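Side-chain contact in glycosylation Associate Protein 3 (Streptococcus agalactiae serotype V, PDB 6OYC), which probably works with its partners Gap1 and Gap2 in the accessory Sec system that glycosylates and secretes a serine-rich adhesin: residues F275-E278 against V279-T282. Sequence-based numbering, arbitrary orientation.
Sequences FLRE and VWDT
Asp281 OD1 is gripped by two nitrogens of Arg277, one turn earlier in the same helix. Arg277 NE donates to Asp281 OD1 over 3.2 Å, on its syn side and tilted out of the carboxylate plane. Arg277 NH2 adds a weak bond to Asp281 OD1 at 3.4 Å. The resulting i to i+4 salt bridge is not a flat two-pronged pair, since the guanidinium and carboxylate planes stand 52° apart. Arg277 leaves the backbone with CG anti to N and bends at chi2, which turns the guanidinium back over the following turn. There Trp280 CD1 lies over one face, 3.7 Å from Arg277 CZ; with the planes 77° apart, this is not a parallel stack, and the cation-pi partner of Trp280 is Arg283. At the C-terminal end, where Thr282 leaves helical geometry, Glu278 O takes Thr282 OG1 at 3.0 Å and a weak bond from the Thr282 amide. Thr282 chi1 of 56° swings the hydroxyl back onto that carbonyl. On another side of the helix, Phe275 CE1 touches Val279 CG2 at 3.9 Å. Phe275 and Val279 pack on helix 231-243, where Lys242 forms a salt bridge with Glu278 OE2. Trp280 meets Phe255 edge-to-face and rests on Leu261 of helix 258-262. Helix 270-281 belongs to the part of the chain built on the parallel sheet, falling in sequence between strands 248-251 and 289-291.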
loop_
_atom_site.group_PDB
_atom_site.type_symbol
_atom_site.label_atom_id
_atom_site.label_comp_id
_atom_site.label_asym_id
_atom_site.label_seq_id
_atom_site.Cartn_x
_atom_site.Cartn_y
_atom_site.Cartn_z
ATOM N N PHE C 275 -15.423 -1.503 -16.417
ATOM C CA PHE C 275 -14.491 -0.776 -17.272
ATOM C C PHE C 275 -13.055 -1.180 -16.970
ATOM O O PHE C 275 -12.249 -1.391 -17.885
ATOM C CB PHE C 275 -14.665 0.732 -17.102
ATOM C CG PHE C 275 -13.679 1.539 -17.898
ATOM C CD1 PHE C 275 -12.495 1.974 -17.330
ATOM C CD2 PHE C 275 -13.932 1.860 -19.221
ATOM C CE1 PHE C 275 -11.573 2.718 -18.074
ATOM C CE2 PHE C 275 -13.022 2.606 -19.965
ATOM C CZ PHE C 275 -11.840 3.033 -19.390
ATOM N N LEU C 276 -12.716 -1.296 -15.687
ATOM C CA LEU C 276 -11.347 -1.655 -15.333
ATOM C C LEU C 276 -11.037 -3.108 -15.679
ATOM O O LEU C 276 -9.893 -3.425 -16.016
ATOM C CB LEU C 276 -11.095 -1.373 -13.852
ATOM C CG LEU C 276 -11.084 0.111 -13.468
ATOM C CD1 LEU C 276 -11.083 0.298 -11.947
ATOM C CD2 LEU C 276 -9.890 0.810 -14.096
ATOM N N ARG C 277 -12.036 -3.999 -15.621
ATOM C CA ARG C 277 -11.821 -5.382 -16.034
ATOM C C ARG C 277 -11.466 -5.461 -17.510
ATOM O O ARG C 277 -10.669 -6.321 -17.914
ATOM C CB ARG C 277 -13.055 -6.240 -15.715
ATOM C CG ARG C 277 -12.906 -7.743 -16.062
ATOM C CD ARG C 277 -12.178 -8.536 -14.966
ATOM N NE ARG C 277 -11.434 -9.686 -15.493
ATOM C CZ ARG C 277 -10.899 -10.650 -14.739
ATOM N NH1 ARG C 277 -11.024 -10.608 -13.420
ATOM N NH2 ARG C 277 -10.235 -11.661 -15.298
ATOM N N GLU C 278 -12.020 -4.556 -18.322
ATOM C CA GLU C 278 -11.666 -4.508 -19.737
ATOM C C GLU C 278 -10.209 -4.095 -19.916
ATOM O O GLU C 278 -9.448 -4.755 -20.632
ATOM C CB GLU C 278 -12.608 -3.549 -20.475
ATOM C CG GLU C 278 -12.536 -3.637 -22.002
ATOM C CD GLU C 278 -11.466 -2.729 -22.610
ATOM O OE1 GLU C 278 -11.134 -2.915 -23.799
ATOM O OE2 GLU C 278 -10.962 -1.827 -21.903
ATOM N N VAL C 279 -9.817 -2.987 -19.287
ATOM C CA VAL C 279 -8.423 -2.582 -19.150
ATOM C C VAL C 279 -7.566 -3.794 -18.781
ATOM O O VAL C 279 -6.529 -4.051 -19.405
ATOM C CB VAL C 279 -8.303 -1.459 -18.097
ATOM C CG1 VAL C 279 -6.846 -1.176 -17.734
ATOM C CG2 VAL C 279 -9.024 -0.184 -18.577
ATOM N N TRP C 280 -8.021 -4.564 -17.790
ATOM C CA TRP C 280 -7.242 -5.691 -17.279
ATOM C C TRP C 280 -7.096 -6.803 -18.318
ATOM O O TRP C 280 -5.992 -7.306 -18.547
ATOM C CB TRP C 280 -7.895 -6.219 -15.998
ATOM C CG TRP C 280 -7.262 -7.455 -15.440
ATOM C CD1 TRP C 280 -7.785 -8.712 -15.447
ATOM C CD2 TRP C 280 -5.988 -7.551 -14.782
ATOM N NE1 TRP C 280 -6.917 -9.587 -14.840
ATOM C CE2 TRP C 280 -5.805 -8.901 -14.425
ATOM C CE3 TRP C 280 -4.981 -6.630 -14.472
ATOM C CZ2 TRP C 280 -4.656 -9.355 -13.764
ATOM C CZ3 TRP C 280 -3.838 -7.084 -13.815
ATOM C CH2 TRP C 280 -3.691 -8.432 -13.467
ATOM N N ASP C 281 -8.197 -7.206 -18.958
ATOM C CA ASP C 281 -8.155 -8.325 -19.900
ATOM C C ASP C 281 -7.425 -8.010 -21.199
ATOM O O ASP C 281 -7.162 -8.943 -21.966
ATOM C CB ASP C 281 -9.564 -8.796 -20.261
ATOM C CG ASP C 281 -10.327 -9.314 -19.073
ATOM O OD1 ASP C 281 -9.713 -9.925 -18.173
ATOM O OD2 ASP C 281 -11.548 -9.105 -19.039
ATOM N N THR C 282 -7.119 -6.744 -21.489
ATOM C CA THR C 282 -6.379 -6.387 -22.701
ATOM C C THR C 282 -4.936 -5.983 -22.407
ATOM O O THR C 282 -4.239 -5.475 -23.300
ATOM C CB THR C 282 -7.100 -5.262 -23.467
ATOM O OG1 THR C 282 -7.300 -4.128 -22.613
ATOM C CG2 THR C 282 -8.461 -5.735 -23.970
#